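Local coordinates for ferrous iron transport protein B (Legionella pneumophila, PDB 3IBY) that probably transports ferrous iron into the bacterial cell in a GTP-driven uptake system, this chain being the cytosolic part with the GTPase and GDI domains, at residues F43-H48 and S160-S165; Q181-L186 and Q232-L237; E187-S192 and E221-K226. All blocks are in the same frame, centred on the assembly; numbering follows the deposited sequence.

Contact 1: F43-H48 and S160-S165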
loop_
_atom_site.group_PDB
_atom_site.type_symbol
_atom_site.label_atom_id
_atom_site.label_comp_id
_atom_site.label_asym_id
_atom_site.label_seq_id
_atom_site.Cartn_x
_atom_site.Cartn_y
_atom_site.Cartn_z
ATOM N N PHE A 43 -9.500 12.686 -13.762
ATOM C CA PHE A 43 -10.834 13.201 -13.677
ATOM C C PHE A 43 -10.828 14.578 -13.049
ATOM O O PHE A 43 -9.920 14.927 -12.321
ATOM C CB PHE A 43 -11.757 12.217 -12.946
ATOM C CG PHE A 43 -11.358 11.920 -11.534
ATOM C CD1 PHE A 43 -10.381 10.986 -11.258
ATOM C CD2 PHE A 43 -11.968 12.565 -10.475
ATOM C CE1 PHE A 43 -10.009 10.711 -9.959
ATOM C CE2 PHE A 43 -11.627 12.278 -9.153
ATOM C CZ PHE A 43 -10.639 11.349 -8.890
ATOM N N LEU A 44 -11.841 15.371 -13.375
ATOM C CA LEU A 44 -12.072 16.628 -12.708
ATOM C C LEU A 44 -12.925 16.392 -11.470
ATOM O O LEU A 44 -13.768 15.502 -11.457
ATOM C CB LEU A 44 -12.742 17.603 -13.663
ATOM C CG LEU A 44 -11.831 18.103 -14.778
ATOM C CD1 LEU A 44 -12.613 18.963 -15.796
ATOM C CD2 LEU A 44 -10.630 18.856 -14.217
ATOM N N LEU A 45 -12.676 17.172 -10.421
ATOM C CA LEU A 45 -13.385 17.050 -9.155
ATOM C C LEU A 45 -13.593 18.457 -8.684
ATOM O O LEU A 45 -12.918 18.974 -7.771
ATOM C CB LEU A 45 -12.581 16.232 -8.163
ATOM C CG LEU A 45 -13.311 15.861 -6.855
ATOM C CD1 LEU A 45 -14.840 15.815 -7.027
ATOM C CD2 LEU A 45 -12.783 14.521 -6.274
ATOM N N GLY A 46 -14.551 19.083 -9.354
ATOM C CA GLY A 46 -14.721 20.520 -9.336
ATOM C C GLY A 46 -13.687 21.117 -10.268
ATOM O O GLY A 46 -13.516 20.659 -11.414
ATOM N N GLU A 47 -12.983 22.129 -9.761
ATOM C CA GLU A 47 -11.986 22.826 -10.550
ATOM C C GLU A 47 -10.703 22.011 -10.523
ATOM O O GLU A 47 -9.945 22.058 -11.485
ATOM C CB GLU A 47 -11.796 24.242 -10.032
ATOM C CG GLU A 47 -13.158 24.919 -9.683
ATOM C CD GLU A 47 -13.247 26.399 -10.035
ATOM O OE1 GLU A 47 -12.651 26.828 -11.047
ATOM O OE2 GLU A 47 -13.959 27.135 -9.309
ATOM N N HIS A 48 -10.526 21.230 -9.446
ATOM C CA HIS A 48 -9.409 20.290 -9.241
ATOM C C HIS A 48 -9.219 19.135 -10.254
ATOM O O HIS A 48 -10.085 18.285 -10.398
ATOM C CB HIS A 48 -9.559 19.641 -7.872
ATOM C CG HIS A 48 -9.444 20.611 -6.742
ATOM N ND1 HIS A 48 -10.545 21.193 -6.147
ATOM C CD2 HIS A 48 -8.357 21.122 -6.116
ATOM C CE1 HIS A 48 -10.142 22.022 -5.200
ATOM N NE2 HIS A 48 -8.820 21.998 -5.161
ATOM N N SER A 160 -13.073 12.346 -0.366
ATOM C CA SER A 160 -11.939 12.032 0.479
ATOM C C SER A 160 -10.564 12.248 -0.200
ATOM O O SER A 160 -9.560 12.447 0.494
ATOM C CB SER A 160 -12.062 10.581 0.910
ATOM O OG SER A 160 -11.198 10.292 1.971
ATOM N N LEU A 161 -10.501 12.222 -1.530
ATOM C CA LEU A 161 -9.265 12.549 -2.239
ATOM C C LEU A 161 -8.773 13.948 -2.061
ATOM O O LEU A 161 -7.586 14.163 -1.968
ATOM C CB LEU A 161 -9.428 12.382 -3.717
ATOM C CG LEU A 161 -9.172 10.979 -4.172
ATOM C CD1 LEU A 161 -9.138 11.075 -5.667
ATOM C CD2 LEU A 161 -7.866 10.448 -3.590
ATOM N N LEU A 162 -9.685 14.902 -2.072
ATOM C CA LEU A 162 -9.336 16.290 -1.861
ATOM C C LEU A 162 -8.771 16.585 -0.467
ATOM O O LEU A 162 -8.095 17.583 -0.283
ATOM C CB LEU A 162 -10.563 17.174 -2.089
ATOM C CG LEU A 162 -11.057 17.273 -3.522
ATOM C CD1 LEU A 162 -12.350 18.070 -3.541
ATOM C CD2 LEU A 162 -10.010 17.909 -4.405
ATOM N N HIS A 163 -9.074 15.749 0.519
ATOM C CA HIS A 163 -8.578 15.961 1.888
ATOM C C HIS A 163 -7.584 14.855 2.274
ATOM O O HIS A 163 -7.462 14.493 3.444
ATOM C CB HIS A 163 -9.743 16.013 2.880
ATOM C CG HIS A 163 -10.960 16.697 2.344
ATOM N ND1 HIS A 163 -10.951 18.010 1.926
ATOM C CD2 HIS A 163 -12.226 16.252 2.156
ATOM C CE1 HIS A 163 -12.160 18.348 1.510
ATOM N NE2 HIS A 163 -12.952 17.299 1.635
ATOM N N CYS A 164 -6.877 14.323 1.284
ATOM C CA CYS A 164 -5.891 13.285 1.521
ATOM C C CYS A 164 -4.528 13.910 1.400
ATOM O O CYS A 164 -3.805 13.672 0.425
ATOM C CB CYS A 164 -6.039 12.160 0.505
ATOM S SG CYS A 164 -4.970 10.736 0.849
ATOM N N SER A 165 -4.198 14.737 2.392
ATOM C CA SER A 165 -2.885 15.405 2.474
ATOM C C SER A 165 -2.064 15.105 3.757
ATOM O O SER A 165 -0.894 15.482 3.837
ATOM C CB SER A 165 -3.051 16.920 2.303
ATOM O OG SER A 165 -3.582 17.533 3.471
#

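Contact 2: Q181-L186 and Q232-L237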
loop_
_atom_site.group_PDB
_atom_site.type_symbol
_atom_site.label_atom_id
_atom_site.label_comp_id
_atom_site.label_asym_id
_atom_site.label_seq_id
_atom_site.Cartn_x
_atom_site.Cartn_y
_atom_site.Cartn_z
ATOM N N GLN A 181 16.543 -3.852 17.448
ATOM C CA GLN A 181 17.888 -3.335 17.424
ATOM C C GLN A 181 18.410 -3.248 15.968
ATOM O O GLN A 181 18.928 -2.211 15.555
ATOM C CB GLN A 181 18.786 -4.217 18.311
ATOM C CG GLN A 181 20.086 -3.562 18.832
ATOM C CD GLN A 181 21.377 -4.052 18.138
ATOM O OE1 GLN A 181 21.395 -5.087 17.438
ATOM N NE2 GLN A 181 22.471 -3.314 18.361
ATOM N N ILE A 182 18.241 -4.318 15.188
ATOM C CA ILE A 182 18.826 -4.399 13.840
ATOM C C ILE A 182 18.169 -3.407 12.895
ATOM O O ILE A 182 18.850 -2.760 12.121
ATOM C CB ILE A 182 18.704 -5.828 13.216
ATOM C CG1 ILE A 182 19.575 -6.827 13.966
ATOM C CG2 ILE A 182 19.137 -5.822 11.726
ATOM C CD1 ILE A 182 19.308 -8.284 13.602
ATOM N N LEU A 183 16.845 -3.312 12.953
ATOM C CA LEU A 183 16.117 -2.353 12.140
ATOM C C LEU A 183 16.476 -0.902 12.507
ATOM O O LEU A 183 16.523 -0.035 11.614
ATOM C CB LEU A 183 14.600 -2.556 12.256
ATOM C CG LEU A 183 13.883 -3.780 11.647
ATOM C CD1 LEU A 183 12.439 -3.779 12.124
ATOM C CD2 LEU A 183 13.921 -3.862 10.087
ATOM N N ASN A 184 16.738 -0.618 13.788
ATOM C CA ASN A 184 17.102 0.749 14.173
ATOM C C ASN A 184 18.548 1.109 13.762
ATOM O O ASN A 184 18.829 2.274 13.439
ATOM C CB ASN A 184 16.853 1.006 15.671
ATOM C CG ASN A 184 15.396 0.789 16.083
ATOM O OD1 ASN A 184 14.461 0.973 15.310
ATOM N ND2 ASN A 184 15.211 0.382 17.310
ATOM N N ASP A 185 19.458 0.123 13.768
ATOM C CA ASP A 185 20.825 0.314 13.217
ATOM C C ASP A 185 20.723 0.559 11.704
ATOM O O ASP A 185 21.319 1.477 11.151
ATOM C CB ASP A 185 21.757 -0.890 13.492
ATOM C CG ASP A 185 22.473 -0.807 14.854
ATOM O OD1 ASP A 185 22.916 -1.864 15.374
ATOM O OD2 ASP A 185 22.588 0.310 15.413
ATOM N N LEU A 186 19.936 -0.270 11.051
ATOM C CA LEU A 186 19.757 -0.175 9.630
ATOM C C LEU A 186 19.200 1.204 9.260
ATOM O O LEU A 186 19.793 1.888 8.429
ATOM C CB LEU A 186 18.854 -1.311 9.170
ATOM C CG LEU A 186 18.957 -1.714 7.721
ATOM C CD1 LEU A 186 20.370 -2.141 7.399
ATOM C CD2 LEU A 186 17.968 -2.827 7.453
ATOM N N GLN A 232 19.728 -14.262 11.750
ATOM C CA GLN A 232 18.484 -14.037 12.505
ATOM C C GLN A 232 17.220 -14.362 11.719
ATOM O O GLN A 232 16.172 -14.549 12.343
ATOM C CB GLN A 232 18.382 -12.585 13.011
ATOM C CG GLN A 232 19.053 -12.322 14.383
ATOM C CD GLN A 232 18.246 -12.786 15.619
ATOM O OE1 GLN A 232 17.008 -12.693 15.665
ATOM N NE2 GLN A 232 18.965 -13.267 16.635
ATOM N N ASN A 233 17.305 -14.410 10.375
ATOM C CA ASN A 233 16.116 -14.547 9.496
ATOM C C ASN A 233 15.165 -13.394 9.699
ATOM O O ASN A 233 13.955 -13.573 9.843
ATOM C CB ASN A 233 15.313 -15.828 9.753
ATOM C CG ASN A 233 16.123 -17.064 9.629
ATOM O OD1 ASN A 233 15.628 -18.154 9.939
ATOM N ND2 ASN A 233 17.379 -16.929 9.176
ATOM N N LEU A 234 15.701 -12.199 9.724
ATOM C CA LEU A 234 14.838 -11.053 9.851
ATOM C C LEU A 234 13.562 -11.206 8.996
ATOM O O LEU A 234 12.463 -10.859 9.445
ATOM C CB LEU A 234 15.609 -9.806 9.455
ATOM C CG LEU A 234 15.275 -8.558 10.225
ATOM C CD1 LEU A 234 15.554 -8.780 11.709
ATOM C CD2 LEU A 234 16.098 -7.406 9.660
ATOM N N ASP A 235 13.687 -11.740 7.778
ATOM C CA ASP A 235 12.528 -11.721 6.842
ATOM C C ASP A 235 11.348 -12.415 7.473
ATOM O O ASP A 235 10.258 -11.848 7.605
ATOM C CB ASP A 235 12.825 -12.282 5.430
ATOM C CG ASP A 235 13.450 -13.670 5.435
ATOM O OD1 ASP A 235 13.328 -14.373 4.400
ATOM O OD2 ASP A 235 14.070 -14.056 6.448
ATOM N N VAL A 236 11.615 -13.610 7.950
ATOM C CA VAL A 236 10.628 -14.387 8.645
ATOM C C VAL A 236 10.067 -13.614 9.843
ATOM O O VAL A 236 8.846 -13.525 9.984
ATOM C CB VAL A 236 11.235 -15.721 9.084
ATOM C CG1 VAL A 236 10.158 -16.656 9.637
ATOM C CG2 VAL A 236 11.997 -16.365 7.911
ATOM N N LEU A 237 10.935 -13.062 10.693
ATOM C CA LEU A 237 10.473 -12.292 11.848
ATOM C C LEU A 237 9.602 -11.108 11.466
ATOM O O LEU A 237 8.570 -10.883 12.061
ATOM C CB LEU A 237 11.643 -11.780 12.673
ATOM C CG LEU A 237 12.003 -12.610 13.896
ATOM C CD1 LEU A 237 11.794 -14.089 13.617
ATOM C CD2 LEU A 237 13.433 -12.326 14.360
#

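Contact 3: E187-S192 and E221-K226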
loop_
_atom_site.group_PDB
_atom_site.type_symbol
_atom_site.label_atom_id
_atom_site.label_comp_id
_atom_site.label_asym_id
_atom_site.label_seq_id
_atom_site.Cartn_x
_atom_site.Cartn_y
_atom_site.Cartn_z
ATOM N N GLU A 187 18.114 1.630 9.914
ATOM C CA GLU A 187 17.567 2.980 9.700
ATOM C C GLU A 187 18.616 4.075 9.856
ATOM O O GLU A 187 18.671 5.002 9.064
ATOM C CB GLU A 187 16.366 3.285 10.620
ATOM C CG GLU A 187 15.702 4.663 10.337
ATOM C CD GLU A 187 14.322 4.911 11.026
ATOM O OE1 GLU A 187 14.066 4.391 12.131
ATOM O OE2 GLU A 187 13.483 5.668 10.464
ATOM N N ASN A 188 19.456 3.973 10.867
ATOM C CA ASN A 188 20.440 5.028 11.130
ATOM C C ASN A 188 21.620 5.030 10.147
ATOM O O ASN A 188 22.039 6.079 9.671
ATOM C CB ASN A 188 20.918 4.915 12.588
ATOM C CG ASN A 188 19.804 5.274 13.599
ATOM O OD1 ASN A 188 19.585 4.562 14.599
ATOM N ND2 ASN A 188 19.099 6.387 13.326
ATOM N N GLN A 189 22.154 3.850 9.855
ATOM C CA GLN A 189 23.092 3.661 8.749
ATOM C C GLN A 189 22.598 4.474 7.528
ATOM O O GLN A 189 23.340 5.319 6.993
ATOM C CB GLN A 189 23.171 2.165 8.411
ATOM C CG GLN A 189 24.497 1.612 7.831
ATOM C CD GLN A 189 24.591 0.042 7.939
ATOM O OE1 GLN A 189 23.700 -0.613 8.495
ATOM N NE2 GLN A 189 25.682 -0.538 7.416
ATOM N N LEU A 190 21.336 4.251 7.132
ATOM C CA LEU A 190 20.729 4.940 5.985
ATOM C C LEU A 190 20.683 6.465 6.132
ATOM O O LEU A 190 21.040 7.178 5.202
ATOM C CB LEU A 190 19.311 4.413 5.705
ATOM C CG LEU A 190 19.225 2.939 5.317
ATOM C CD1 LEU A 190 17.854 2.572 4.918
ATOM C CD2 LEU A 190 20.228 2.610 4.211
ATOM N N ILE A 191 20.244 6.964 7.287
ATOM C CA ILE A 191 20.198 8.413 7.509
ATOM C C ILE A 191 21.591 9.027 7.323
ATOM O O ILE A 191 21.736 10.020 6.615
ATOM C CB ILE A 191 19.606 8.765 8.894
ATOM C CG1 ILE A 191 18.117 8.397 8.948
ATOM C CG2 ILE A 191 19.736 10.228 9.184
ATOM C CD1 ILE A 191 17.568 8.174 10.336
ATOM N N SER A 192 22.613 8.404 7.903
ATOM C CA SER A 192 24.010 8.879 7.759
ATOM C C SER A 192 24.495 8.876 6.320
ATOM O O SER A 192 25.278 9.757 5.917
ATOM C CB SER A 192 24.980 7.992 8.551
ATOM O OG SER A 192 24.580 7.868 9.891
ATOM N N GLU A 221 23.352 -4.843 -2.014
ATOM C CA GLU A 221 23.771 -6.234 -1.906
ATOM C C GLU A 221 24.714 -6.447 -0.727
ATOM O O GLU A 221 24.752 -7.528 -0.146
ATOM C CB GLU A 221 24.352 -6.718 -3.225
ATOM C CG GLU A 221 23.260 -6.983 -4.255
ATOM C CD GLU A 221 23.687 -6.661 -5.672
ATOM O OE1 GLU A 221 24.902 -6.807 -5.972
ATOM O OE2 GLU A 221 22.804 -6.257 -6.479
ATOM N N SER A 222 25.443 -5.402 -0.363
ATOM C CA SER A 222 26.335 -5.456 0.789
ATOM C C SER A 222 25.509 -5.509 2.063
ATOM O O SER A 222 25.641 -6.433 2.845
ATOM C CB SER A 222 27.339 -4.279 0.786
ATOM O OG SER A 222 26.747 -3.086 0.290
ATOM N N LEU A 223 24.626 -4.546 2.258
ATOM C CA LEU A 223 23.719 -4.625 3.402
ATOM C C LEU A 223 22.988 -5.986 3.560
ATOM O O LEU A 223 22.892 -6.504 4.664
ATOM C CB LEU A 223 22.695 -3.493 3.359
ATOM C CG LEU A 223 23.161 -2.097 3.759
ATOM C CD1 LEU A 223 21.942 -1.288 4.177
ATOM C CD2 LEU A 223 24.193 -2.128 4.880
ATOM N N LEU A 224 22.490 -6.544 2.452
ATOM C CA LEU A 224 21.729 -7.820 2.463
ATOM C C LEU A 224 22.546 -9.008 2.989
ATOM O O LEU A 224 21.999 -9.911 3.623
ATOM C CB LEU A 224 21.141 -8.181 1.065
ATOM C CG LEU A 224 19.763 -7.594 0.669
ATOM C CD1 LEU A 224 19.272 -8.000 -0.768
ATOM C CD2 LEU A 224 18.695 -7.955 1.711
ATOM N N ILE A 225 23.838 -9.032 2.712
ATOM C CA ILE A 225 24.636 -10.127 3.227
ATOM C C ILE A 225 24.882 -9.852 4.697
ATOM O O ILE A 225 24.859 -10.785 5.511
ATOM C CB ILE A 225 25.911 -10.384 2.435
ATOM C CG1 ILE A 225 26.648 -9.078 2.127
ATOM C CG2 ILE A 225 25.545 -11.112 1.174
ATOM C CD1 ILE A 225 27.919 -9.245 1.357
ATOM N N LYS A 226 25.035 -8.575 5.041
ATOM C CA LYS A 226 25.195 -8.180 6.424
ATOM C C LYS A 226 24.004 -8.629 7.272
ATOM O O LYS A 226 24.181 -9.000 8.434
ATOM C CB LYS A 226 25.352 -6.674 6.537
ATOM C CG LYS A 226 25.768 -6.188 7.923
ATOM C CD LYS A 226 24.995 -4.943 8.321
ATOM C CE LYS A 226 25.451 -4.392 9.660
ATOM N NZ LYS A 226 26.088 -3.037 9.531
#

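Contact 1: F43-H48 and S160-S165
Leu45 and His48, which both meet Leu162, are joined to each other by a backbone bond from Leu45 N to His48 O (2.8 Å). The four residues Leu45 to His48 form a type II' beta turn, and this bond pairs its two ends. Gly46 takes the second position, where phi is positive. The turn is the tip of the hairpin formed by strands 37-45 and 48-54.

Leu162 reaches this tip with both methyl groups. Its CD2 lies over one face of the His48 imidazole, a CH-pi contact 3.8 Å from the ring centroid and 20° off the ring normal. The methyl is offset toward the rim and comes nearest to His48 CG, at 3.6 Å. Leu45 O sits at the edge of the same ring, in its plane. The other methyl, Leu162 CD1, rests against Leu45 CG at 4.1 Å. Leu162 has CG anti to its carbonyl carbon (chi1 -69°), and its forked end spans the two turn residues.

One residue earlier, Leu161 meets the hairpin deeper down. Its CD1 touches Phe43 CZ at 3.6 Å, at the edge of the phenyl ring and near its plane. The contact across the two segments is thus apolar, apart from the imidazole face.

The contact lies within the FeoB-type G domain. It packs the end of helix 154-162 against the hairpin of the mixed sheet. Phe43 also touches Ile50 and Ile52 on strand 48-54. Gln158, one turn back on the helix, touches Phe43 and Leu45, and Leu161 reaches Ile88 on strand 86-92.

Contact 2: Q181-L186 and Q232-L237
Leu234 makes the two apolar contacts between leucine or isoleucine side chains here, both through one methyl. Its CD2 lies 4.0 Å from Ile182 CG2 and 4.2 Å from Leu183 CD2. The side chains of Ile182 and Leu234 run past each other in opposite directions, whereas Leu183 meets Leu234 at a slant. Ile182 and Leu183 are neighbours on one helix, and the leucine methyl touches both.

A third contact uses the aliphatic part of a polar residue. Ile182 CD1 touches Gln232 CG at 4.1 Å. The two branches of Ile182 divide the work. CG1 stands anti to the carbonyl carbon (chi1 -68°) and carries CD1 to Gln232, while CG2 stands anti to the backbone N and faces Leu234. In Gln232 the methylene CG is the part that meets the isoleucine, and the chain bends beyond it, at chi2.

The polar bonds run within each segment. In 181-186 the helix bonds include Leu186 N to Ile182 O, at 2.9 Å. In 232-237 Asn233 takes the N-cap position, but its side chain makes no capping bond. Its carbonyl O accepts from Leu237 N at 3.2 Å, the first bond of the helix. A weak bond from Val236 N to Asp235 OD2 (2.9 Å) lies within this first turn.

The contact lies among the helices that probably form the GDI domain. It joins helix 177-193 to the start of the long helix 234-253. Two more helices line the junction. Ala208 of helix 197-209 touches Leu183 and Leu234, and Leu227 of helix 219-229 touches Ile182 and Leu234. Ala179, earlier on helix 177-193, also meets Leu234.

Contact 3: E187-S192 and E221-K226
Gln189 is the first residue of 187-192 to reach helix 221-226, and it meets two residues there. Its CG is anti to the backbone N (chi1 -150°), and the extended chain beyond carries the amide across to the other helix. Gln189 CD lies 3.8 Å from Leu223 CD2. Lys226 comes from the opposite direction, and its NZ is also 3.8 Å from Gln189 CD.

Leu190 follows, on the inner side. Its CD2 touches Leu223 CD1 at 4.3 Å, so the two methyls of Leu223 serve different partners. Helix 197-209 lies beside this leucine pair, with Phe203 on Leu190 and Leu207 on Leu223.

At the end of the segment Ser192 turns back to its own helix. Its OG donates to Asn188 O (3.1 Å) from 39° out of the carbonyl plane. Ser192 N also bonds to Asn188 O, at 3.0 Å, so this oxygen accepts two donors.

The segments form a nearly antiparallel helix pair (159°), probably in the GDI domain, away from the GTP site. Their axes are 13.1 Å apart. At that spacing the contact is made by the ends of side chains. The chemistry is layered: a leucine pair inside, and a neutral amide close to a lysine ammonium toward the surface. With no carboxylate taking part, 187-192 and 221-226 meet without a salt bridge.

Overall arrangement
From the N terminus, contact 1 comes first. It closes a loop of 111 residues inside the G domain and ties the hairpin of the central sheet to helix 154-162. The chain then passes to helix 177-193 of the helical domain, which takes part in both remaining contacts. Contact 2 closes its loop on the start of helix 234-253. Contact 3 closes a shorter one on helix 219-229 and is nested inside that of contact 2. These two touch through Leu186 CD1 and Leu223 CD1, 3.7 Å apart. Contact 1 is in series with both and lies across the chain's centre, its own centre about 39 Å from that of contact 2.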